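Local coordinates for PHD-type domain-containing protein (Chaetomium thermophilum, PDB 6VHF) that is the Cfp1 protein of the H3K4 methyltransferase complex COMPASS, into which this C-terminal RbBP5-interacting domain helps integrate it through a non-canonical zinc finger, at residues E22-A25 with L26-M30; P124-A127 with G128-L131; T148-H151 with D152-L156. All coordinates share one frame; numbering follows the deposited sequence.

Contact 1: E22-A25 with L26-M30; sequences EQIA and LCRQM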
# COMPACT_ATOMS: atom_id res chain seq x y z
N GLU A 22 -3.59 4.89 8.50
CA GLU A 22 -3.61 5.77 7.33
C GLU A 22 -2.83 5.16 6.16
O GLU A 22 -3.24 5.28 5.01
CB GLU A 22 -3.04 7.14 7.72
CG GLU A 22 -3.97 7.94 8.63
CD GLU A 22 -3.23 8.90 9.57
OE1 GLU A 22 -3.83 9.28 10.60
OE2 GLU A 22 -2.07 9.29 9.27
N GLN A 23 -1.72 4.48 6.44
CA GLN A 23 -1.02 3.80 5.35
C GLN A 23 -1.88 2.69 4.74
O GLN A 23 -1.84 2.45 3.52
CB GLN A 23 0.32 3.25 5.83
CG GLN A 23 1.24 2.72 4.72
CD GLN A 23 1.55 3.77 3.64
OE1 GLN A 23 1.31 4.96 3.82
NE2 GLN A 23 2.09 3.32 2.51
N ILE A 24 -2.65 1.98 5.57
CA ILE A 24 -3.50 0.92 5.03
C ILE A 24 -4.59 1.52 4.15
O ILE A 24 -4.89 0.99 3.07
CB ILE A 24 -4.09 0.07 6.17
CG1 ILE A 24 -3.03 -0.90 6.70
CG2 ILE A 24 -5.34 -0.66 5.69
CD1 ILE A 24 -3.42 -1.67 7.99
N ALA A 25 -5.18 2.64 4.58
CA ALA A 25 -6.13 3.37 3.75
C ALA A 25 -5.51 3.75 2.40
O ALA A 25 -6.13 3.55 1.34
CB ALA A 25 -6.62 4.63 4.47
N LEU A 26 -4.29 4.29 2.42
CA LEU A 26 -3.61 4.59 1.17
C LEU A 26 -3.52 3.34 0.30
O LEU A 26 -3.75 3.41 -0.90
CB LEU A 26 -2.22 5.16 1.43
CG LEU A 26 -1.36 5.43 0.20
CD1 LEU A 26 -2.15 6.22 -0.86
CD2 LEU A 26 -0.06 6.15 0.54
N CYS A 27 -3.21 2.19 0.92
CA CYS A 27 -3.07 0.93 0.20
C CYS A 27 -4.37 0.50 -0.46
O CYS A 27 -4.37 -0.01 -1.59
CB CYS A 27 -2.57 -0.16 1.15
SG CYS A 27 -0.78 -0.13 1.50
N ARG A 28 -5.50 0.69 0.24
CA ARG A 28 -6.78 0.33 -0.36
C ARG A 28 -7.05 1.17 -1.60
O ARG A 28 -7.61 0.67 -2.57
CB ARG A 28 -7.91 0.48 0.66
CG ARG A 28 -7.72 -0.37 1.91
CD ARG A 28 -9.01 -0.63 2.71
NE ARG A 28 -8.68 -1.31 3.96
CZ ARG A 28 -8.60 -2.64 4.10
NH1 ARG A 28 -8.84 -3.40 3.04
NH2 ARG A 28 -8.28 -3.20 5.27
N GLN A 29 -6.64 2.44 -1.58
CA GLN A 29 -6.78 3.32 -2.73
C GLN A 29 -5.83 2.94 -3.85
O GLN A 29 -6.17 3.13 -5.03
CB GLN A 29 -6.55 4.76 -2.33
CG GLN A 29 -7.66 5.33 -1.50
CD GLN A 29 -7.32 6.70 -0.97
OE1 GLN A 29 -7.55 6.99 0.19
NE2 GLN A 29 -6.76 7.55 -1.83
N MET A 30 -4.64 2.44 -3.52
CA MET A 30 -3.80 1.88 -4.58
C MET A 30 -4.50 0.69 -5.24
O MET A 30 -4.43 0.52 -6.46
CB MET A 30 -2.44 1.48 -4.02
CG MET A 30 -1.60 2.65 -3.48
SD MET A 30 -1.18 3.89 -4.76
CE MET A 30 -2.53 5.07 -4.66

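Contact 2: P124-A127 with G128-L131; sequences PRTA and GMCL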
# COMPACT_ATOMS: atom_id res chain seq x y z
N PRO A 124 -8.09 9.83 -25.38
CA PRO A 124 -8.39 9.67 -23.94
C PRO A 124 -8.52 8.22 -23.53
O PRO A 124 -8.35 7.91 -22.34
CB PRO A 124 -9.72 10.41 -23.76
CG PRO A 124 -9.92 11.20 -24.99
CD PRO A 124 -9.19 10.51 -26.09
N ARG A 125 -8.83 7.32 -24.47
CA ARG A 125 -8.99 5.92 -24.09
C ARG A 125 -7.66 5.26 -23.75
O ARG A 125 -7.66 4.22 -23.09
CB ARG A 125 -9.69 5.13 -25.21
CG ARG A 125 -11.10 5.62 -25.54
CD ARG A 125 -11.58 5.11 -26.92
NE ARG A 125 -10.70 5.56 -28.00
CZ ARG A 125 -10.88 5.25 -29.30
NH1 ARG A 125 -11.90 4.47 -29.69
NH2 ARG A 125 -10.03 5.71 -30.21
N THR A 126 -6.54 5.84 -24.21
CA THR A 126 -5.22 5.24 -24.01
C THR A 126 -4.20 6.22 -23.46
O THR A 126 -3.01 5.90 -23.42
CB THR A 126 -4.69 4.68 -25.33
OG1 THR A 126 -4.48 5.77 -26.24
CG2 THR A 126 -5.68 3.69 -25.94
N ALA A 127 -4.62 7.42 -23.06
CA ALA A 127 -3.67 8.42 -22.59
C ALA A 127 -3.08 7.98 -21.26
O ALA A 127 -3.80 7.59 -20.34
CB ALA A 127 -4.36 9.78 -22.42
N GLY A 128 -1.75 8.06 -21.16
CA GLY A 128 -1.07 7.56 -19.99
C GLY A 128 -0.87 6.06 -19.99
O GLY A 128 -0.31 5.52 -19.02
N MET A 129 -1.28 5.38 -21.05
CA MET A 129 -1.28 3.93 -21.09
C MET A 129 -0.09 3.44 -21.90
O MET A 129 0.26 4.04 -22.92
CB MET A 129 -2.60 3.43 -21.69
CG MET A 129 -2.92 1.98 -21.41
SD MET A 129 -4.38 1.40 -22.32
CE MET A 129 -5.73 2.27 -21.52
N CYS A 130 0.54 2.37 -21.43
CA CYS A 130 1.69 1.80 -22.11
C CYS A 130 1.21 0.82 -23.17
O CYS A 130 0.56 -0.17 -22.83
CB CYS A 130 2.62 1.09 -21.14
SG CYS A 130 3.85 0.08 -21.97
N LEU A 131 1.54 1.11 -24.43
CA LEU A 131 1.03 0.32 -25.55
C LEU A 131 2.03 -0.72 -26.05
O LEU A 131 1.84 -1.28 -27.14
CB LEU A 131 0.59 1.24 -26.70
CG LEU A 131 -0.66 2.11 -26.54
CD1 LEU A 131 -1.77 1.38 -25.77
CD2 LEU A 131 -0.31 3.45 -25.88

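Contact 3: T148-H151 with D152-L156; sequences TVRH and DIREL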
# COMPACT_ATOMS: atom_id res chain seq x y z
N THR A 148 1.43 -7.21 -4.19
CA THR A 148 2.25 -6.39 -3.30
C THR A 148 1.38 -5.60 -2.33
O THR A 148 1.63 -5.61 -1.11
CB THR A 148 3.11 -5.43 -4.10
OG1 THR A 148 3.87 -6.16 -5.06
CG2 THR A 148 4.05 -4.69 -3.16
N VAL A 149 0.36 -4.91 -2.85
CA VAL A 149 -0.41 -3.99 -2.02
C VAL A 149 -1.23 -4.75 -1.00
O VAL A 149 -1.23 -4.42 0.19
CB VAL A 149 -1.28 -3.07 -2.90
CG1 VAL A 149 -2.14 -2.18 -2.02
CG2 VAL A 149 -0.39 -2.21 -3.79
N ARG A 150 -1.92 -5.81 -1.43
CA ARG A 150 -2.60 -6.66 -0.46
C ARG A 150 -1.63 -7.21 0.58
O ARG A 150 -1.99 -7.39 1.75
CB ARG A 150 -3.33 -7.81 -1.16
CG ARG A 150 -4.61 -7.39 -1.83
CD ARG A 150 -5.32 -8.55 -2.51
NE ARG A 150 -5.68 -9.61 -1.57
CZ ARG A 150 -6.79 -9.60 -0.84
NH1 ARG A 150 -7.64 -8.58 -0.94
NH2 ARG A 150 -7.06 -10.59 0.01
N HIS A 151 -0.39 -7.50 0.17
CA HIS A 151 0.57 -8.02 1.13
C HIS A 151 0.95 -6.95 2.15
O HIS A 151 1.07 -7.23 3.35
CB HIS A 151 1.82 -8.56 0.42
CG HIS A 151 2.85 -9.13 1.35
ND1 HIS A 151 2.65 -10.30 2.05
CD2 HIS A 151 4.06 -8.67 1.73
CE1 HIS A 151 3.71 -10.55 2.80
NE2 HIS A 151 4.58 -9.57 2.62
N ASP A 152 1.10 -5.70 1.69
CA ASP A 152 1.44 -4.61 2.58
C ASP A 152 0.33 -4.34 3.59
O ASP A 152 0.62 -4.02 4.76
CB ASP A 152 1.76 -3.35 1.77
CG ASP A 152 3.06 -3.48 0.96
OD1 ASP A 152 3.87 -4.41 1.24
OD2 ASP A 152 3.29 -2.64 0.06
N ILE A 153 -0.92 -4.52 3.19
CA ILE A 153 -2.00 -4.35 4.15
C ILE A 153 -1.86 -5.35 5.28
O ILE A 153 -1.96 -5.00 6.45
CB ILE A 153 -3.37 -4.44 3.45
CG1 ILE A 153 -3.48 -3.32 2.42
CG2 ILE A 153 -4.50 -4.31 4.45
CD1 ILE A 153 -4.84 -3.23 1.74
N ARG A 154 -1.57 -6.61 4.94
CA ARG A 154 -1.45 -7.63 5.98
C ARG A 154 -0.25 -7.36 6.89
O ARG A 154 -0.32 -7.55 8.11
CB ARG A 154 -1.32 -9.01 5.35
CG ARG A 154 -2.56 -9.53 4.63
CD ARG A 154 -2.18 -10.82 3.88
NE ARG A 154 -3.28 -11.77 3.68
CZ ARG A 154 -3.93 -11.90 2.53
NH1 ARG A 154 -3.59 -11.12 1.51
NH2 ARG A 154 -4.91 -12.80 2.41
N GLU A 155 0.87 -6.92 6.30
CA GLU A 155 2.04 -6.60 7.11
C GLU A 155 1.77 -5.41 8.03
O GLU A 155 2.07 -5.46 9.23
CB GLU A 155 3.23 -6.33 6.19
CG GLU A 155 3.70 -7.55 5.42
CD GLU A 155 4.28 -8.64 6.34
OE1 GLU A 155 4.56 -8.36 7.53
OE2 GLU A 155 4.50 -9.76 5.85
N LEU A 156 1.17 -4.34 7.49
CA LEU A 156 0.84 -3.17 8.30
C LEU A 156 -0.14 -3.52 9.42
O LEU A 156 -0.02 -3.00 10.52
CB LEU A 156 0.24 -2.08 7.41
CG LEU A 156 1.16 -1.47 6.36
CD1 LEU A 156 0.34 -0.82 5.21
CD2 LEU A 156 2.12 -0.50 6.98

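Contact 1: E22-A25 with L26-M30
Leu26 N donates to Glu22 O at 3.0 Å in a nearly straight bond, with N-H...O 166°. The next three amides repeat the pattern. Cys27 N reaches Gln23 O at 3.0 Å, and Arg28 N reaches Ile24 O at 2.9 Å. Gln29 N closes the series on Ala25 O, a longer bond of 3.2 Å. Four backbone donors and four carbonyls are thereby satisfied over about two turns of helix. Two pairs of side chains pack along the helix surface. Gln23 and Leu26 lie side by side and point the same way, with Gln23 OE1 3.7 Å from Leu26 CD2. The Gln23 chain bends at chi2 (57°), and its amide nitrogen NE2 is hydrogen-bonded to Ser73 on helix 64-77. This is a run of alpha-helical i to i+4 bonds in the middle of the long helix 4-46, which packs against helices 64-77 and 141-177. Cys27 faces both of these helices: it touches Ser73 on one and Val149 and Ile153 on the other. Its CB sits 3.2 Å from Ile24 O. Ile24 and Arg28 run alongside each other on another side of the helix. Ile24 CG2 lies 3.8 Å from Arg28 NE and meets the guanidinium obliquely. Arg28 is extended from CG to NE, which lays the guanidinium alongside the CG2 branch. Ile24 also touches Leu156 of helix 141-177.

Contact 2: P124-A127 with G128-L131
Thr126 to Met129 form a type II beta turn. Met129 N donates to Thr126 O at 3.0 Å, with an N-H...O angle of 144°. The donor stands well above the carbonyl plane, 46° out of it. Ala127 and Gly128 occupy the two corners. Gly128 has a positive phi, where a side chain would be jammed against the carbonyl oxygen of Ala127. Glycine is the expected residue at this corner of a type II turn.

Met129 carries most of the side-chain contact. Its CB lies 3.0 Å from Thr126 O, the same oxygen that takes the turn bond. CG is anti to the backbone N (chi1 -162°), and the chain bends at chi3. This brings the terminal CE back to Arg125 O at 3.2 Å, with Thr126 CA 3.9 Å away. The methionine therefore folds back along the first arm of the turn. Leu131 comes in more loosely, with CD1 4.4 Å from Thr126 CB. The guanidinium of Arg125 forms a salt bridge with Asp123.

The turn leads directly into the zinc site. Cys130 binds the zinc ion together with Cys57, Cys135 and His138, in a single-zinc finger. Its backbone is hydrogen-bonded to Gly58 and Tyr59, while Gly128 bonds to Thr61. The whole turn belongs to the loop region between helices 64-77 and 141-177. Thr126 and Met129 rest on Ala44, near the C-terminal end of helix 4-46, and Pro124 O accepts from Arg40 of that helix.

Contact 3: T148-H151 with D152-L156
The His151 ring has Glu155 CG over one face, 3.5 Å above the plane and offset toward the rim. This CH-pi contact puts CG 3.9 Å from the ring centroid. The chi2 bend of Glu155 (-66°) turns its carboxylate toward the ring's NE2 and CE1, with the two planes 64° apart. Glu155 OE2 lies 3.2 Å from His151 NE2, but the angle is too poor for a hydrogen bond. The guanidinium groups of Arg150 and Arg154 are turned 77° against each other. Arg150 NH2 and Arg154 NH1 approach to 3.8 Å, a pairing of like charges that probably costs some energy.

All this lies on about two turns of helix 141-177, with regular i to i+4 backbone bonds. Asp152 N gives to Thr148 O at 2.9 Å, and Ile153 N to Val149 O at 3.0 Å. Glu155 N bonds to His151 O, while the bond from Arg154 N to Arg150 O is weak. Thr148 CG2 lies alongside Asp152, 3.9 Å from its OD2. That carboxylate oxygen is hydrogen-bonded to His70 ND1 of helix 64-77, and Thr148 OG1 bonds to Leu144 O. Val149 and Ile153 pack on helix 4-46, and Val149 also touches Val66 of helix 64-77.

Contact 1 comes first, within helix 4-46. Contact 2 follows after helix 64-77 and an unmodelled stretch, and contact 3 lies within helix 141-177. All three are in series; none nests in or crosses another. Contacts 1 and 3 are local stretches of helix that close no loop, and contact 2 closes one beta turn. Contacts 1 and 3 meet in space, their centres about 10 Å apart. Cys27 CB packs on Ile153 CG1 at 3.5 Å, and Ile24 CG1 on Leu156 CB at 3.5 Å, tying the first and last helices together. Contact 2 stands apart at the zinc end, about 25 Å from contact 1 and 28 Å from contact 3, centre to centre.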